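Sesquisabinene B synthase 2 (Santalum album, PDB 6A2A) probably converts farnesyl diphosphate into the sesquiterpene sesquisabinene B with the help of divalent metal ions, as a plant terpene synthase. Local coordinates at residues Lys153-Leu156 with Cys157-Val160; Arg184-Ala187 with Thr188-Lys192. All blocks are in the same frame, centred on the assembly; numbering follows the deposited sequence.

Interaction 1. Residues Lys153-Leu156 with Cys157-Val160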
ATOM      1  N   LYS A 153      39.474 -24.532  37.189  1.00 26.24           N
ATOM      2  CA  LYS A 153      39.829 -25.890  37.705  1.00 29.92           C
ATOM      3  C   LYS A 153      39.396 -26.974  36.712  1.00 29.77           C
ATOM      4  O   LYS A 153      38.203 -27.030  36.356  1.00 29.70           O
ATOM      5  CB  LYS A 153      39.122 -26.092  39.030  1.00 28.19           C
ATOM      6  CG  LYS A 153      39.690 -25.281  40.176  1.00 29.37           C
ATOM      7  CD  LYS A 153      38.804 -25.393  41.379  1.00 31.46           C
ATOM      8  CE  LYS A 153      39.347 -24.611  42.550  1.00 36.51           C
ATOM      9  NZ  LYS A 153      38.378 -24.601  43.662  1.00 41.93           N
ATOM     10  N   ASN A 154      40.347 -27.800  36.317  1.00 33.16           N
ATOM     11  CA  ASN A 154      40.143 -28.755  35.241  1.00 34.94           C
ATOM     12  C   ASN A 154      39.005 -29.719  35.594  1.00 36.83           C
ATOM     13  O   ASN A 154      38.289 -30.230  34.703  1.00 35.25           O
ATOM     14  CB  ASN A 154      41.406 -29.515  34.871  1.00 38.03           C
ATOM     15  CG  ASN A 154      41.407 -29.866  33.399  1.00 45.59           C
ATOM     16  OD1 ASN A 154      41.204 -28.990  32.558  1.00 46.84           O
ATOM     17  ND2 ASN A 154      41.551 -31.147  33.080  1.00 47.95           N
ATOM     18  N   GLN A 155      38.740 -29.892  36.875  1.00 32.19           N
ATOM     19  CA  GLN A 155      37.731 -30.836  37.284  1.00 37.27           C
ATOM     20  C   GLN A 155      36.323 -30.377  36.914  1.00 35.19           C
ATOM     21  O   GLN A 155      35.366 -31.194  36.912  1.00 30.71           O
ATOM     22  CB  GLN A 155      37.806 -31.031  38.789  1.00 41.48           C
ATOM     23  CG  GLN A 155      37.129 -32.289  39.272  1.00 45.65           C
ATOM     24  CD  GLN A 155      37.651 -32.663  40.639  1.00 53.08           C
ATOM     25  OE1 GLN A 155      37.981 -33.822  40.895  1.00 61.43           O
ATOM     26  NE2 GLN A 155      37.754 -31.680  41.525  1.00 47.98           N
ATOM     27  N   LEU A 156      36.143 -29.085  36.611  1.00 27.70           N
ATOM     28  CA  LEU A 156      34.851 -28.613  36.247  1.00 27.32           C
ATOM     29  C   LEU A 156      34.399 -29.280  34.941  1.00 23.04           C
ATOM     30  O   LEU A 156      33.250 -29.195  34.624  1.00 28.69           O
ATOM     31  CB  LEU A 156      34.858 -27.092  36.058  1.00 27.35           C
ATOM     32  CG  LEU A 156      35.075 -26.285  37.335  1.00 25.62           C
ATOM     33  CD1 LEU A 156      35.259 -24.810  36.968  1.00 32.06           C
ATOM     34  CD2 LEU A 156      33.926 -26.441  38.327  1.00 25.86           C
ATOM     35  N   CYS A 157      35.295 -29.848  34.187  1.00 27.53           N
ATOM     36  CA  CYS A 157      34.915 -30.567  32.952  1.00 33.92           C
ATOM     37  C   CYS A 157      34.040 -31.812  33.214  1.00 38.90           C
ATOM     38  O   CYS A 157      33.584 -32.465  32.267  1.00 37.65           O
ATOM     39  CB  CYS A 157      36.165 -30.916  32.157  1.00 35.99           C
ATOM     40  SG  CYS A 157      37.029 -32.388  32.744  1.00 55.97           S
ATOM     41  N   GLU A 158      33.763 -32.148  34.464  1.00 35.43           N
ATOM     42  CA  GLU A 158      32.947 -33.319  34.817  1.00 36.60           C
ATOM     43  C   GLU A 158      31.472 -32.922  34.920  1.00 38.36           C
ATOM     44  O   GLU A 158      30.632 -33.785  35.182  1.00 42.41           O
ATOM     45  CB  GLU A 158      33.464 -33.937  36.121  1.00 42.76           C
ATOM     46  CG  GLU A 158      34.904 -34.432  36.013  1.00 49.02           C
ATOM     47  CD  GLU A 158      35.507 -35.109  37.240  1.00 51.52           C
ATOM     48  OE1 GLU A 158      36.579 -35.737  37.087  1.00 50.68           O
ATOM     49  OE2 GLU A 158      34.919 -35.004  38.343  1.00 44.96           O
ATOM     50  N   ASP A 159      31.141 -31.635  34.728  1.00 29.87           N
ATOM     51  CA  ASP A 159      29.791 -31.108  34.857  1.00 27.83           C
ATOM     52  C   ASP A 159      29.440 -30.273  33.601  1.00 30.44           C
ATOM     53  O   ASP A 159      29.639 -29.044  33.597  1.00 27.95           O
ATOM     54  CB  ASP A 159      29.717 -30.229  36.097  1.00 34.91           C
ATOM     55  CG  ASP A 159      28.449 -29.402  36.192  1.00 42.93           C
ATOM     56  OD1 ASP A 159      27.414 -29.795  35.581  1.00 39.00           O
ATOM     57  OD2 ASP A 159      28.490 -28.337  36.884  1.00 43.88           O
ATOM     58  N   VAL A 160      28.910 -30.905  32.559  1.00 24.86           N
ATOM     59  CA  VAL A 160      28.677 -30.171  31.263  1.00 23.02           C
ATOM     60  C   VAL A 160      27.645 -29.060  31.409  1.00 25.15           C
ATOM     61  O   VAL A 160      27.814 -27.965  30.732  1.00 26.27           O
ATOM     62  CB  VAL A 160      28.317 -31.133  30.114  1.00 25.42           C
ATOM     63  CG1 VAL A 160      28.008 -30.386  28.820  1.00 26.18           C
ATOM     64  CG2 VAL A 160      29.430 -32.130  29.876  1.00 27.62           C
TER
HETATM   65  O   HOH W   1      31.180 -27.563  35.478  1.00 34.96           O

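Interaction 2. Residues Arg184-Ala187 with Thr188-Lys192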
ATOM      1  N   ARG A 184      35.321 -17.750  29.133  1.00 21.98           N
ATOM      2  CA  ARG A 184      34.963 -18.056  27.735  1.00 21.85           C
ATOM      3  C   ARG A 184      35.966 -19.009  27.088  1.00 23.24           C
ATOM      4  O   ARG A 184      35.559 -20.018  26.457  1.00 21.55           O
ATOM      5  CB  ARG A 184      34.843 -16.775  26.895  1.00 24.22           C
ATOM      6  CG  ARG A 184      34.564 -17.055  25.425  1.00 25.64           C
ATOM      7  CD  ARG A 184      34.633 -15.825  24.512  1.00 26.77           C
ATOM      8  NE  ARG A 184      36.006 -15.349  24.458  1.00 28.98           N
ATOM      9  CZ  ARG A 184      36.943 -15.849  23.670  1.00 29.62           C
ATOM     10  NH1 ARG A 184      36.661 -16.843  22.845  1.00 36.29           N
ATOM     11  NH2 ARG A 184      38.173 -15.356  23.699  1.00 37.87           N
ATOM     12  N   THR A 185      37.268 -18.756  27.207  1.00 20.43           N
ATOM     13  CA  THR A 185      38.272 -19.569  26.592  1.00 23.95           C
ATOM     14  C   THR A 185      38.213 -20.993  27.192  1.00 24.66           C
ATOM     15  O   THR A 185      38.259 -21.952  26.450  1.00 23.03           O
ATOM     16  CB  THR A 185      39.679 -18.960  26.785  1.00 29.24           C
ATOM     17  OG1 THR A 185      39.683 -17.689  26.121  1.00 30.22           O
ATOM     18  CG2 THR A 185      40.783 -19.800  26.181  1.00 32.31           C
ATOM     19  N   PHE A 186      38.048 -21.083  28.491  1.00 22.18           N
ATOM     20  CA  PHE A 186      38.071 -22.378  29.184  1.00 24.13           C
ATOM     21  C   PHE A 186      36.819 -23.178  28.786  1.00 20.68           C
ATOM     22  O   PHE A 186      36.981 -24.298  28.335  1.00 23.50           O
ATOM     23  CB  PHE A 186      38.104 -22.170  30.690  1.00 24.81           C
ATOM     24  CG  PHE A 186      37.966 -23.431  31.494  1.00 25.55           C
ATOM     25  CD1 PHE A 186      39.057 -24.268  31.664  1.00 30.50           C
ATOM     26  CD2 PHE A 186      36.773 -23.729  32.101  1.00 25.72           C
ATOM     27  CE1 PHE A 186      38.931 -25.415  32.435  1.00 29.25           C
ATOM     28  CE2 PHE A 186      36.660 -24.858  32.889  1.00 29.12           C
ATOM     29  CZ  PHE A 186      37.746 -25.689  33.046  1.00 26.92           C
ATOM     30  N   ALA A 187      35.658 -22.570  28.921  1.00 22.54           N
ATOM     31  CA  ALA A 187      34.362 -23.259  28.653  1.00 23.09           C
ATOM     32  C   ALA A 187      34.262 -23.655  27.183  1.00 24.01           C
ATOM     33  O   ALA A 187      33.808 -24.814  26.881  1.00 22.97           O
ATOM     34  CB  ALA A 187      33.189 -22.433  29.045  1.00 23.12           C
ATOM     35  N   THR A 188      34.697 -22.774  26.260  1.00 22.07           N
ATOM     36  CA  THR A 188      34.700 -23.089  24.838  1.00 22.96           C
ATOM     37  C   THR A 188      35.547 -24.331  24.574  1.00 24.07           C
ATOM     38  O   THR A 188      35.140 -25.255  23.854  1.00 23.30           O
ATOM     39  CB  THR A 188      35.172 -21.915  23.950  1.00 22.10           C
ATOM     40  OG1 THR A 188      34.376 -20.762  24.216  1.00 22.33           O
ATOM     41  CG2 THR A 188      35.075 -22.239  22.474  1.00 23.01           C
ATOM     42  N   SER A 189      36.769 -24.340  25.108  1.00 25.39           N
ATOM     43  CA  SER A 189      37.707 -25.408  24.857  1.00 25.94           C
ATOM     44  C   SER A 189      37.155 -26.728  25.407  1.00 24.84           C
ATOM     45  O   SER A 189      37.171 -27.759  24.726  1.00 29.21           O
ATOM     46  CB  SER A 189      39.073 -25.098  25.478  1.00 26.78           C
ATOM     47  OG  SER A 189      39.911 -26.250  25.346  1.00 31.48           O
ATOM     48  N   LYS A 190      36.713 -26.695  26.641  1.00 24.79           N
ATOM     49  CA  LYS A 190      36.172 -27.923  27.306  1.00 28.51           C
ATOM     50  C   LYS A 190      34.922 -28.419  26.587  1.00 27.93           C
ATOM     51  O   LYS A 190      34.781 -29.657  26.354  1.00 25.29           O
ATOM     52  CB  LYS A 190      35.818 -27.671  28.772  1.00 28.33           C
ATOM     53  CG  LYS A 190      36.999 -27.440  29.694  1.00 31.86           C
ATOM     54  CD  LYS A 190      38.159 -28.318  29.366  1.00 35.88           C
ATOM     55  CE  LYS A 190      39.318 -28.197  30.310  1.00 41.94           C
ATOM     56  NZ  LYS A 190      40.470 -28.978  29.797  1.00 46.17           N
ATOM     57  N   LEU A 191      34.026 -27.515  26.200  1.00 24.89           N
ATOM     58  CA  LEU A 191      32.805 -27.981  25.483  1.00 26.01           C
ATOM     59  C   LEU A 191      33.192 -28.521  24.107  1.00 31.63           C
ATOM     60  O   LEU A 191      32.622 -29.562  23.656  1.00 31.39           O
ATOM     61  CB  LEU A 191      31.768 -26.855  25.368  1.00 24.40           C
ATOM     62  CG  LEU A 191      31.146 -26.371  26.670  1.00 25.06           C
ATOM     63  CD1 LEU A 191      30.357 -25.093  26.420  1.00 26.12           C
ATOM     64  CD2 LEU A 191      30.246 -27.422  27.323  1.00 22.84           C
ATOM     65  N   LYS A 192      34.115 -27.861  23.405  1.00 29.24           N
ATOM     66  CA  LYS A 192      34.517 -28.346  22.101  1.00 33.27           C
ATOM     67  C   LYS A 192      35.092 -29.753  22.207  1.00 35.09           C
ATOM     68  O   LYS A 192      34.863 -30.539  21.267  1.00 37.53           O
ATOM     69  CB  LYS A 192      35.552 -27.458  21.409  1.00 37.00           C
ATOM     70  CG  LYS A 192      34.994 -26.245  20.705  1.00 39.19           C
ATOM     71  CD  LYS A 192      36.021 -25.593  19.814  1.00 45.64           C
ATOM     72  CE  LYS A 192      35.671 -24.180  19.388  1.00 50.57           C
ATOM     73  NZ  LYS A 192      34.219 -23.999  19.141  1.00 54.33           N
TER
HETATM   74  O   HOH W   2      34.460 -18.696  22.289  1.00 25.10           O

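Interaction 1. Residues Lys153-Leu156 with Cys157-Val160
Three successive i to i+3 hydrogen bonds, from C157 N to N154 O (3.1 Å), from E158 N to Q155 O and from D159 N to L156 O, wind residues 154-158 into a short 3-10 helix. The side chains of Q155 and E158, three residues apart and thus roughly one turn on, meet on the outside of this helix. E158 extends so that its OE2 comes to 3.6 Å from CG of Q155; the carboxylate therefore rests on the aliphatic part of the glutamine, with the amide and carboxylate planes turned 55° to each other. The contact is van der Waals in kind and lies at the surface. C157 places its SG between the backbone N and the carbonyl carbon (chi1 81°), which swings the sulfur back over the turn to 3.2 Å from N154 O, the same oxygen that accepts the C157 N-H. At the far end, water 1 donates to L156 O and to D159 O, each at 2.8 Å, and thus bridges L156 O, the acceptor of the third bond, to the main-chain carbonyl of D159. The L156 side chain packs on F146. D159 has its carboxylate anti to the backbone N (chi1 168°), and OD1 accepts from the backbone N of G162. D159 is the N-cap residue of helix 160-170; the 3-10 turn before it leads from the hairpin formed by strands 147-148 and 151-152 into that helix, part of the N-terminal terpene synthase domain.

Interaction 2. Residues Arg184-Ala187 with Thr188-Lys192
CG of K190, one helical turn on, lies over one face of the F186 ring, offset toward the rim, 4.0 Å from the ring centroid and 15° off its normal, a CH-pi contact. Further along the same chain, CE approaches CE1 of F186 at 3.5 Å. Chi1 sets CG over the ring, and the bend at chi2 turns the rest of the chain to bring CE there; NZ continues to OD1 of N154. F152 meets the phenyl group as well, the two ring planes inclined by about 25°. Replacing F186 by an alanine would probably leave CG of K190 without its aromatic face, F152 without its partner ring and the lysine chain freer to turn. The second flat group, the guanidinium of R184, has water 2 at its edge and in its plane; NH1 donates to this water, which in turn donates to OG1 of T188. That hydroxyl also gives its own proton to R184 O at 2.6 Å, since chi1 of -55° sets OG1 beside the backbone N and turns it back along the helix. R184 O is thereby gripped twice, by T188 N at 2.9 Å and by T188 OG1, which arrive from opposite faces of the carbonyl plane. The remaining i to i+4 bonds of the alpha-helix follow, with K190 N meeting F186 O almost straight. On the side facing helix 201-212, L191 folds its CG to 3.1 Å from A187 O and packs against L211. Chemically this part of the helix is divided: an aromatic and aliphatic patch holds the lysine chain while its ammonium serves a polar partner, and the threonine hydroxyl adds a second bond to a main-chain carbonyl, with a water joining it to the guanidinium of R184.

In the fold
Interaction 1 comes first along the chain, in the 3-10 turn between strand 151-152 and helix 160-170; interaction 2 follows on helix 178-192. Their centres lie about 11 Å apart, on the same side of the chain's centre and within the N-terminal terpene synthase domain. They touch directly: the N154 side chain of the turn accepts from K190 of the helix, K153 O packs near CZ of F186, and V160 meets L191. Helix 160-170 links the two and packs on the second through L163 and Y167, while helix 201-212 contacts both. The turn is thus fastened to the helix at a distance from the metal-binding residues.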